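Local coordinates for outer protein YopM (Yersinia pestis, PDB 1JL5), which acts as a leucine-rich repeat effector of the plague bacterium and probably alters host cell physiology to promote bacterial survival in host tissues, at residues A[77-82]-A[95-100]; A[231-236]-A[253-258]; A[357-362]-A[377-382]. All blocks are in the same frame, centred on the assembly; numbering follows the deposited sequence.

Contact 1 (A[77-82]-A[95-100])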
loop_
_atom_site.group_PDB
_atom_site.type_symbol
_atom_site.label_atom_id
_atom_site.label_comp_id
_atom_site.label_asym_id
_atom_site.label_seq_id
_atom_site.Cartn_x
_atom_site.Cartn_y
_atom_site.Cartn_z
ATOM N N GLU A 77 -19.416 25.107 -22.113
ATOM C CA GLU A 77 -18.642 24.096 -21.420
ATOM C C GLU A 77 -17.776 23.328 -22.402
ATOM O O GLU A 77 -18.270 22.563 -23.227
ATOM C CB GLU A 77 -19.586 23.159 -20.659
ATOM C CG GLU A 77 -18.884 22.145 -19.777
ATOM C CD GLU A 77 -18.599 20.852 -20.500
ATOM O OE1 GLU A 77 -19.567 20.137 -20.829
ATOM O OE2 GLU A 77 -17.415 20.554 -20.746
ATOM N N LEU A 78 -16.471 23.550 -22.303
ATOM C CA LEU A 78 -15.500 22.910 -23.174
ATOM C C LEU A 78 -14.530 22.095 -22.338
ATOM O O LEU A 78 -13.329 22.101 -22.587
ATOM C CB LEU A 78 -14.729 23.980 -23.941
ATOM C CG LEU A 78 -15.609 24.969 -24.700
ATOM C CD1 LEU A 78 -14.756 26.092 -25.265
ATOM C CD2 LEU A 78 -16.346 24.232 -25.802
ATOM N N ASN A 79 -15.055 21.387 -21.347
ATOM C CA ASN A 79 -14.203 20.600 -20.476
ATOM C C ASN A 79 -13.533 19.422 -21.138
ATOM O O ASN A 79 -14.120 18.727 -21.964
ATOM C CB ASN A 79 -14.978 20.087 -19.262
ATOM C CG ASN A 79 -15.489 21.201 -18.394
ATOM O OD1 ASN A 79 -14.894 22.277 -18.333
ATOM N ND2 ASN A 79 -16.591 20.948 -17.699
ATOM N N ASN A 80 -12.284 19.213 -20.754
ATOM C CA ASN A 80 -11.498 18.098 -21.236
ATOM C C ASN A 80 -11.542 17.900 -22.743
ATOM O O ASN A 80 -11.749 16.785 -23.226
ATOM C CB ASN A 80 -11.958 16.826 -20.525
ATOM C CG ASN A 80 -10.932 15.736 -20.589
ATOM O OD1 ASN A 80 -9.745 15.989 -20.389
ATOM N ND2 ASN A 80 -11.371 14.514 -20.866
ATOM N N LEU A 81 -11.338 18.981 -23.485
ATOM C CA LEU A 81 -11.342 18.902 -24.935
ATOM C C LEU A 81 -9.925 19.048 -25.452
ATOM O O LEU A 81 -9.697 19.161 -26.652
ATOM C CB LEU A 81 -12.244 19.987 -25.521
ATOM C CG LEU A 81 -13.722 19.815 -25.168
ATOM C CD1 LEU A 81 -14.558 20.877 -25.876
ATOM C CD2 LEU A 81 -14.173 18.417 -25.580
ATOM N N GLY A 82 -8.973 19.041 -24.526
ATOM C CA GLY A 82 -7.575 19.162 -24.887
ATOM C C GLY A 82 -7.260 20.431 -25.646
ATOM O O GLY A 82 -6.262 20.504 -26.359
ATOM N N SER A 95 -20.933 32.182 -18.374
ATOM C CA SER A 95 -20.149 31.141 -17.746
ATOM C C SER A 95 -19.272 30.400 -18.738
ATOM O O SER A 95 -19.760 29.769 -19.677
ATOM C CB SER A 95 -21.070 30.144 -17.045
ATOM O OG SER A 95 -20.322 29.079 -16.485
ATOM N N LEU A 96 -17.965 30.493 -18.531
ATOM C CA LEU A 96 -17.023 29.792 -19.379
ATOM C C LEU A 96 -16.458 28.631 -18.586
ATOM O O LEU A 96 -15.742 28.826 -17.608
ATOM C CB LEU A 96 -15.873 30.694 -19.810
ATOM C CG LEU A 96 -14.750 29.915 -20.507
ATOM C CD1 LEU A 96 -15.301 29.220 -21.751
ATOM C CD2 LEU A 96 -13.615 30.853 -20.870
ATOM N N VAL A 97 -16.801 27.422 -19.001
ATOM C CA VAL A 97 -16.294 26.233 -18.348
ATOM C C VAL A 97 -15.397 25.562 -19.375
ATOM O O VAL A 97 -15.876 24.927 -20.312
ATOM C CB VAL A 97 -17.435 25.282 -17.947
ATOM C CG1 VAL A 97 -16.872 24.081 -17.205
ATOM C CG2 VAL A 97 -18.442 26.022 -17.077
ATOM N N ALA A 98 -14.093 25.738 -19.212
ATOM C CA ALA A 98 -13.124 25.151 -20.125
ATOM C C ALA A 98 -12.096 24.414 -19.290
ATOM O O ALA A 98 -10.891 24.502 -19.523
ATOM C CB ALA A 98 -12.460 26.241 -20.953
ATOM N N SER A 99 -12.592 23.686 -18.302
ATOM C CA SER A 99 -11.732 22.929 -17.415
ATOM C C SER A 99 -11.051 21.810 -18.176
ATOM O O SER A 99 -11.544 21.346 -19.203
ATOM C CB SER A 99 -12.558 22.325 -16.282
ATOM O OG SER A 99 -13.381 23.310 -15.689
ATOM N N CYS A 100 -9.905 21.389 -17.662
ATOM C CA CYS A 100 -9.157 20.293 -18.246
ATOM C C CYS A 100 -8.860 20.417 -19.727
ATOM O O CYS A 100 -9.314 19.618 -20.534
ATOM C CB CYS A 100 -9.894 18.985 -17.973
ATOM S SG CYS A 100 -10.205 18.730 -16.210
HETATM O O HOH W 1 -8.358 17.992 -22.202
#
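The carboxamide of Asn79 reaches across to the neighbouring coil and lies over the CG1 branch of Val97, the two side chains crossing obliquely; Asn79 CG sits 3.4 Å from Val97 CG1. Its CG stands anti to the carbonyl carbon (chi1 -63°), and from there OD1 accepts the backbone N-H of Ser99 at 2.7 Å from Ser99 N. That bond is markedly bent, 133° at the hydrogen. OD1 thus does with a side chain what a main-chain carbonyl does in a regular ladder. Glu77 meets the same methyl, its CG 3.8 Å from Val97 CG1, so the valine is overlaid by the carbon stem of Glu77 and the amide of Asn79, two residues on. Leu78, just past the bridge, packs on Arg64 of helix 58-71.

At the single parallel bridge of Glu77 and Val97, Leu78 N donates to Val97 O in a very short bond. Farther along, Asn80 N donates to Ser99 O at 2.7 Å, and a water links Cys100 O to Gly82 N, the latter bond weak. Ser99 turns its hydroxyl onward to Asp119 of the following repeat. The Asn79 bond is an extra link; the conserved asparagine role falls to Asn101, whose ND2 bonds Leu78 O and Ala98 O while its OD1 accepts from Leu81 N, as is typical of the leucine-rich repeat solenoid.

Contact 2 (A[231-236]-A[253-258])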
loop_
_atom_site.group_PDB
_atom_site.type_symbol
_atom_site.label_atom_id
_atom_site.label_comp_id
_atom_site.label_asym_id
_atom_site.label_seq_id
_atom_site.Cartn_x
_atom_site.Cartn_y
_atom_site.Cartn_z
ATOM N N PRO A 231 -4.089 31.877 13.768
ATOM C CA PRO A 231 -4.446 33.191 14.300
ATOM C C PRO A 231 -5.513 32.971 15.361
ATOM O O PRO A 231 -5.933 31.836 15.600
ATOM C CB PRO A 231 -4.990 33.913 13.078
ATOM C CG PRO A 231 -5.649 32.802 12.324
ATOM C CD PRO A 231 -4.629 31.688 12.413
ATOM N N GLU A 232 -5.949 34.041 16.007
ATOM C CA GLU A 232 -6.976 33.889 17.012
ATOM C C GLU A 232 -8.190 33.279 16.335
ATOM O O GLU A 232 -8.596 33.717 15.264
ATOM C CB GLU A 232 -7.329 35.231 17.626
ATOM C CG GLU A 232 -8.385 35.109 18.697
ATOM C CD GLU A 232 -8.391 36.291 19.618
ATOM O OE1 GLU A 232 -8.306 37.429 19.108
ATOM O OE2 GLU A 232 -8.484 36.079 20.845
ATOM N N LEU A 233 -8.770 32.271 16.967
ATOM C CA LEU A 233 -9.910 31.571 16.398
ATOM C C LEU A 233 -11.173 31.656 17.229
ATOM O O LEU A 233 -12.274 31.502 16.707
ATOM C CB LEU A 233 -9.566 30.093 16.245
ATOM C CG LEU A 233 -8.273 29.750 15.510
ATOM C CD1 LEU A 233 -7.941 28.270 15.722
ATOM C CD2 LEU A 233 -8.434 30.079 14.039
ATOM N N GLN A 234 -11.011 31.886 18.526
ATOM C CA GLN A 234 -12.145 31.907 19.426
ATOM C C GLN A 234 -13.219 32.923 19.105
ATOM O O GLN A 234 -14.366 32.755 19.505
ATOM C CB GLN A 234 -11.665 32.090 20.859
ATOM C CG GLN A 234 -11.125 33.454 21.167
ATOM C CD GLN A 234 -10.433 33.468 22.498
ATOM O OE1 GLN A 234 -10.945 32.921 23.472
ATOM N NE2 GLN A 234 -9.263 34.089 22.555
ATOM N N ASN A 235 -12.860 33.970 18.377
ATOM C CA ASN A 235 -13.835 34.988 18.033
ATOM C C ASN A 235 -14.433 34.744 16.667
ATOM O O ASN A 235 -14.997 35.645 16.055
ATOM C CB ASN A 235 -13.188 36.364 18.101
ATOM C CG ASN A 235 -12.621 36.649 19.465
ATOM O OD1 ASN A 235 -13.263 36.369 20.475
ATOM N ND2 ASN A 235 -11.413 37.203 19.510
ATOM N N LEU A 236 -14.303 33.510 16.194
ATOM C CA LEU A 236 -14.850 33.127 14.902
ATOM C C LEU A 236 -15.992 32.177 15.212
ATOM O O LEU A 236 -15.831 30.962 15.214
ATOM C CB LEU A 236 -13.770 32.452 14.059
ATOM C CG LEU A 236 -12.542 33.355 13.908
ATOM C CD1 LEU A 236 -11.459 32.646 13.104
ATOM C CD2 LEU A 236 -12.957 34.656 13.235
ATOM N N PRO A 253 -4.854 27.886 19.259
ATOM C CA PRO A 253 -5.401 29.002 20.023
ATOM C C PRO A 253 -6.709 28.477 20.568
ATOM O O PRO A 253 -7.089 27.333 20.304
ATOM C CB PRO A 253 -5.661 30.064 18.956
ATOM C CG PRO A 253 -4.740 29.672 17.819
ATOM C CD PRO A 253 -4.838 28.184 17.818
ATOM N N ASP A 254 -7.400 29.302 21.333
ATOM C CA ASP A 254 -8.696 28.898 21.819
ATOM C C ASP A 254 -9.432 28.691 20.513
ATOM O O ASP A 254 -9.352 29.513 19.602
ATOM C CB ASP A 254 -9.299 30.019 22.639
ATOM C CG ASP A 254 -8.499 30.281 23.874
ATOM O OD1 ASP A 254 -8.383 29.344 24.682
ATOM O OD2 ASP A 254 -7.968 31.398 24.030
ATOM N N LEU A 255 -10.127 27.577 20.416
ATOM C CA LEU A 255 -10.815 27.228 19.195
ATOM C C LEU A 255 -12.096 27.980 18.904
ATOM O O LEU A 255 -12.676 28.616 19.781
ATOM C CB LEU A 255 -11.095 25.734 19.215
ATOM C CG LEU A 255 -9.803 24.926 19.315
ATOM C CD1 LEU A 255 -10.124 23.461 19.514
ATOM C CD2 LEU A 255 -8.978 25.145 18.048
ATOM N N PRO A 256 -12.537 27.945 17.640
ATOM C CA PRO A 256 -13.779 28.638 17.317
ATOM C C PRO A 256 -14.795 27.937 18.212
ATOM O O PRO A 256 -14.839 26.713 18.258
ATOM C CB PRO A 256 -13.965 28.322 15.840
ATOM C CG PRO A 256 -12.537 28.263 15.344
ATOM C CD PRO A 256 -11.866 27.456 16.422
ATOM N N PRO A 257 -15.609 28.703 18.947
ATOM C CA PRO A 257 -16.598 28.095 19.838
ATOM C C PRO A 257 -17.516 27.061 19.204
ATOM O O PRO A 257 -17.997 26.160 19.878
ATOM C CB PRO A 257 -17.352 29.305 20.388
ATOM C CG PRO A 257 -17.246 30.302 19.272
ATOM C CD PRO A 257 -15.808 30.158 18.854
ATOM N N SER A 258 -17.759 27.178 17.910
ATOM C CA SER A 258 -18.637 26.228 17.252
ATOM C C SER A 258 -17.875 25.331 16.300
ATOM O O SER A 258 -18.446 24.763 15.374
ATOM C CB SER A 258 -19.740 26.970 16.504
ATOM O OG SER A 258 -20.548 27.685 17.417
HETATM O O HOH W 2 -8.409 31.865 19.602
#
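Leu233 lays its CB and CD1 over a run of proline carbons from the next repeat: CB lies 3.5 Å from Pro256 CD, and CD1 lies 3.7 Å from Pro253 CD. This is the return side of a leucine-rich repeat solenoid, where proline-rich turns of successive coils stack without forming strands. Leu233 runs beside Leu255 in the same direction, with Leu233 CD1 4.0 Å from Leu255 CD2. Both leucines belong to the buried interior: Leu233 and Pro256 also pack on Ile242 of strand 241-243, while Leu255 extends the row to Pro273 and Leu275.

Toward the surface the character changes. The side chains of Gln234 and Asp254 lie side by side, pointing the same way, with amide and carboxylate planes 40° apart and Gln234 CB 3.6 Å from Asp254 CB. The amide is held from within its own segment, by Glu232 just before the turn: NE2 donates to Glu232 OE2 on the anti lone pair, the partner 20° out of the amide plane. Asp254 OD2 lies 3.3 Å from Gln234 NE2. The carboxylate oxygens Glu232 OE2 and Asp254 OD2 are 5.7 Å apart, and the amide beside both may ease their repulsion.

No clear direct hydrogen bond joins the two segments, and three residues of 253-258 are prolines, which lack an N-H. Carbonyl oxygens instead meet carbon: Leu233 O, which also receives Leu236 N to close a type I beta turn, faces Pro256 CA. Between the backbones a water accepts from Leu233 N at 2.7 Å and donates to Asp254 O at 2.5 Å.

Contact 3 (A[357-362]-A[377-382])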
loop_
_atom_site.group_PDB
_atom_site.type_symbol
_atom_site.label_atom_id
_atom_site.label_comp_id
_atom_site.label_asym_id
_atom_site.label_seq_id
_atom_site.Cartn_x
_atom_site.Cartn_y
_atom_site.Cartn_z
ATOM N N GLN A 357 -22.054 -3.330 18.836
ATOM C CA GLN A 357 -22.798 -4.113 17.859
ATOM C C GLN A 357 -23.010 -3.522 16.476
ATOM O O GLN A 357 -23.471 -4.217 15.578
ATOM C CB GLN A 357 -24.147 -4.515 18.459
ATOM C CG GLN A 357 -24.001 -5.462 19.634
ATOM C CD GLN A 357 -23.070 -6.615 19.312
ATOM O OE1 GLN A 357 -23.225 -7.284 18.288
ATOM N NE2 GLN A 357 -22.095 -6.855 20.187
ATOM N N ASN A 358 -22.690 -2.249 16.296
ATOM C CA ASN A 358 -22.847 -1.610 14.993
ATOM C C ASN A 358 -21.470 -1.339 14.387
ATOM O O ASN A 358 -21.352 -0.643 13.377
ATOM C CB ASN A 358 -23.611 -0.289 15.133
ATOM C CG ASN A 358 -25.057 -0.395 14.688
ATOM O OD1 ASN A 358 -25.368 -0.245 13.506
ATOM N ND2 ASN A 358 -25.953 -0.658 15.636
ATOM N N LEU A 359 -20.431 -1.888 15.009
ATOM C CA LEU A 359 -19.079 -1.681 14.504
ATOM C C LEU A 359 -18.995 -2.234 13.094
ATOM O O LEU A 359 -19.294 -3.400 12.854
ATOM C CB LEU A 359 -18.049 -2.379 15.391
ATOM C CG LEU A 359 -16.601 -2.003 15.054
ATOM C CD1 LEU A 359 -16.370 -0.520 15.373
ATOM C CD2 LEU A 359 -15.641 -2.883 15.839
ATOM N N LYS A 360 -18.596 -1.384 12.161
ATOM C CA LYS A 360 -18.482 -1.789 10.773
ATOM C C LYS A 360 -17.049 -2.119 10.437
ATOM O O LYS A 360 -16.763 -2.996 9.626
ATOM C CB LYS A 360 -18.946 -0.663 9.857
ATOM C CG LYS A 360 -20.383 -0.259 10.073
ATOM C CD LYS A 360 -21.321 -1.441 9.886
ATOM C CE LYS A 360 -22.776 -1.014 10.046
ATOM N NZ LYS A 360 -23.014 -0.332 11.349
ATOM N N GLN A 361 -16.142 -1.402 11.076
ATOM C CA GLN A 361 -14.741 -1.590 10.798
ATOM C C GLN A 361 -13.899 -1.756 12.037
ATOM O O GLN A 361 -13.978 -0.974 12.981
ATOM C CB GLN A 361 -14.242 -0.408 9.983
ATOM C CG GLN A 361 -12.788 -0.472 9.611
ATOM C CD GLN A 361 -12.379 0.768 8.876
ATOM O OE1 GLN A 361 -12.516 1.871 9.394
ATOM N NE2 GLN A 361 -11.887 0.603 7.657
ATOM N N LEU A 362 -13.096 -2.808 12.023
ATOM C CA LEU A 362 -12.206 -3.088 13.118
ATOM C C LEU A 362 -10.826 -3.346 12.551
ATOM O O LEU A 362 -10.577 -4.390 11.960
ATOM C CB LEU A 362 -12.661 -4.319 13.894
ATOM C CG LEU A 362 -11.715 -4.617 15.054
ATOM C CD1 LEU A 362 -11.768 -3.469 16.047
ATOM C CD2 LEU A 362 -12.091 -5.928 15.716
ATOM N N GLU A 377 -21.512 -9.055 14.308
ATOM C CA GLU A 377 -21.920 -9.418 12.959
ATOM C C GLU A 377 -21.889 -8.186 12.064
ATOM O O GLU A 377 -21.767 -8.289 10.843
ATOM C CB GLU A 377 -23.331 -10.014 12.978
ATOM C CG GLU A 377 -23.443 -11.370 12.295
ATOM C CD GLU A 377 -22.764 -12.484 13.076
ATOM O OE1 GLU A 377 -21.563 -12.349 13.399
ATOM O OE2 GLU A 377 -23.435 -13.501 13.366
ATOM N N SER A 378 -21.994 -7.013 12.679
ATOM C CA SER A 378 -21.983 -5.763 11.931
ATOM C C SER A 378 -20.636 -5.491 11.263
ATOM O O SER A 378 -20.572 -4.837 10.227
ATOM C CB SER A 378 -22.322 -4.600 12.857
ATOM O OG SER A 378 -21.402 -4.543 13.931
ATOM N N VAL A 379 -19.560 -5.989 11.853
ATOM C CA VAL A 379 -18.236 -5.759 11.293
ATOM C C VAL A 379 -18.147 -6.235 9.853
ATOM O O VAL A 379 -18.262 -7.427 9.577
ATOM C CB VAL A 379 -17.154 -6.462 12.126
ATOM C CG1 VAL A 379 -15.781 -6.234 11.504
ATOM C CG2 VAL A 379 -17.189 -5.937 13.551
ATOM N N GLU A 380 -17.950 -5.290 8.940
ATOM C CA GLU A 380 -17.835 -5.593 7.517
ATOM C C GLU A 380 -16.365 -5.569 7.120
ATOM O O GLU A 380 -15.922 -6.321 6.260
ATOM C CB GLU A 380 -18.563 -4.534 6.683
ATOM C CG GLU A 380 -19.946 -4.173 7.170
ATOM C CD GLU A 380 -20.572 -3.044 6.365
ATOM O OE1 GLU A 380 -19.873 -2.045 6.086
ATOM O OE2 GLU A 380 -21.767 -3.145 6.022
ATOM N N ASP A 381 -15.620 -4.681 7.763
ATOM C CA ASP A 381 -14.208 -4.486 7.482
ATOM C C ASP A 381 -13.384 -4.838 8.706
ATOM O O ASP A 381 -13.345 -4.087 9.677
ATOM C CB ASP A 381 -13.983 -3.028 7.106
ATOM C CG ASP A 381 -12.559 -2.740 6.735
ATOM O OD1 ASP A 381 -11.674 -3.568 7.044
ATOM O OD2 ASP A 381 -12.326 -1.671 6.141
ATOM N N LEU A 382 -12.712 -5.978 8.645
ATOM C CA LEU A 382 -11.918 -6.441 9.762
ATOM C C LEU A 382 -10.465 -6.710 9.402
ATOM O O LEU A 382 -10.162 -7.295 8.362
ATOM C CB LEU A 382 -12.540 -7.715 10.330
ATOM C CG LEU A 382 -11.825 -8.415 11.482
ATOM C CD1 LEU A 382 -11.779 -7.503 12.693
ATOM C CD2 LEU A 382 -12.558 -9.703 11.813
HETATM O O HOH W 3 -23.391 -6.707 15.254
HETATM O O HOH W 4 -23.187 -9.525 16.609
#
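With chi1 at 58°, Ser378 OG stands between its own backbone N and carbonyl carbon, and this places the hydroxyl between two carbonyls of the preceding coil, Leu359 O at 2.6 Å and Gln357 O at 2.7 Å from Ser378 OG. Its one proton has two acceptors in reach, and which one takes it is not settled. A water beside the hydroxyl accepts from Ser378 N and donates to Gln357 O, so the turn is pinned to its neighbour by solvent as well.

Gln361 and Asp381 both carry CG anti to the backbone N, and their side chains run side by side in one direction. Gln361 NE2 reaches Asp381 OD2 at 2.8 Å, arriving from above the carboxylate, whose plane is turned 65° from that of the amide. The other oxygen, OD1, is held by His363. On the opposite face Leu362 and Leu382 lie alongside each other, and Leu382 CD1 presses on Leu362 CD2 at 3.4 Å, tighter than usual for carbon. Lys360 and Glu380 also run together, but Lys360 NZ curls back to Asn358 O, 2.6 Å away, leaving the pair to touch through the lysine CD and the glutamate carbons.

Lys360 O accepts both Asp381 N, in a nearly straight bond, and Glu380 N, while Leu362 N donates to Asp381 O. An antiparallel ladder with the third subunit prolongs the sheet past Asp381 and Leu382. Parallel pairing with the leucines in register is typical of the strand side of a leucine-rich repeat solenoid, here at the C-terminal end of its modelled part.

How the contacts relate
From the N terminus the three contacts follow one another in series, none nested in or crossing another. Contact 1 closes the loop between strands 75-77 and 95-97, joining the first two repeats close to helix 58-71. Contact 2 spans one full coil through strand 241-243 and ties successive return turns in the middle of the superhelix. Contact 3 closes the last modelled turn, bringing strand 381-385 beside 361-363. Contacts 1 and 3 belong to the strand-bearing side and both touch the second subunit, although their centres are about 43 Å apart; contact 2 touches no other chain of the tetramer. Each shows a coil held against the next one.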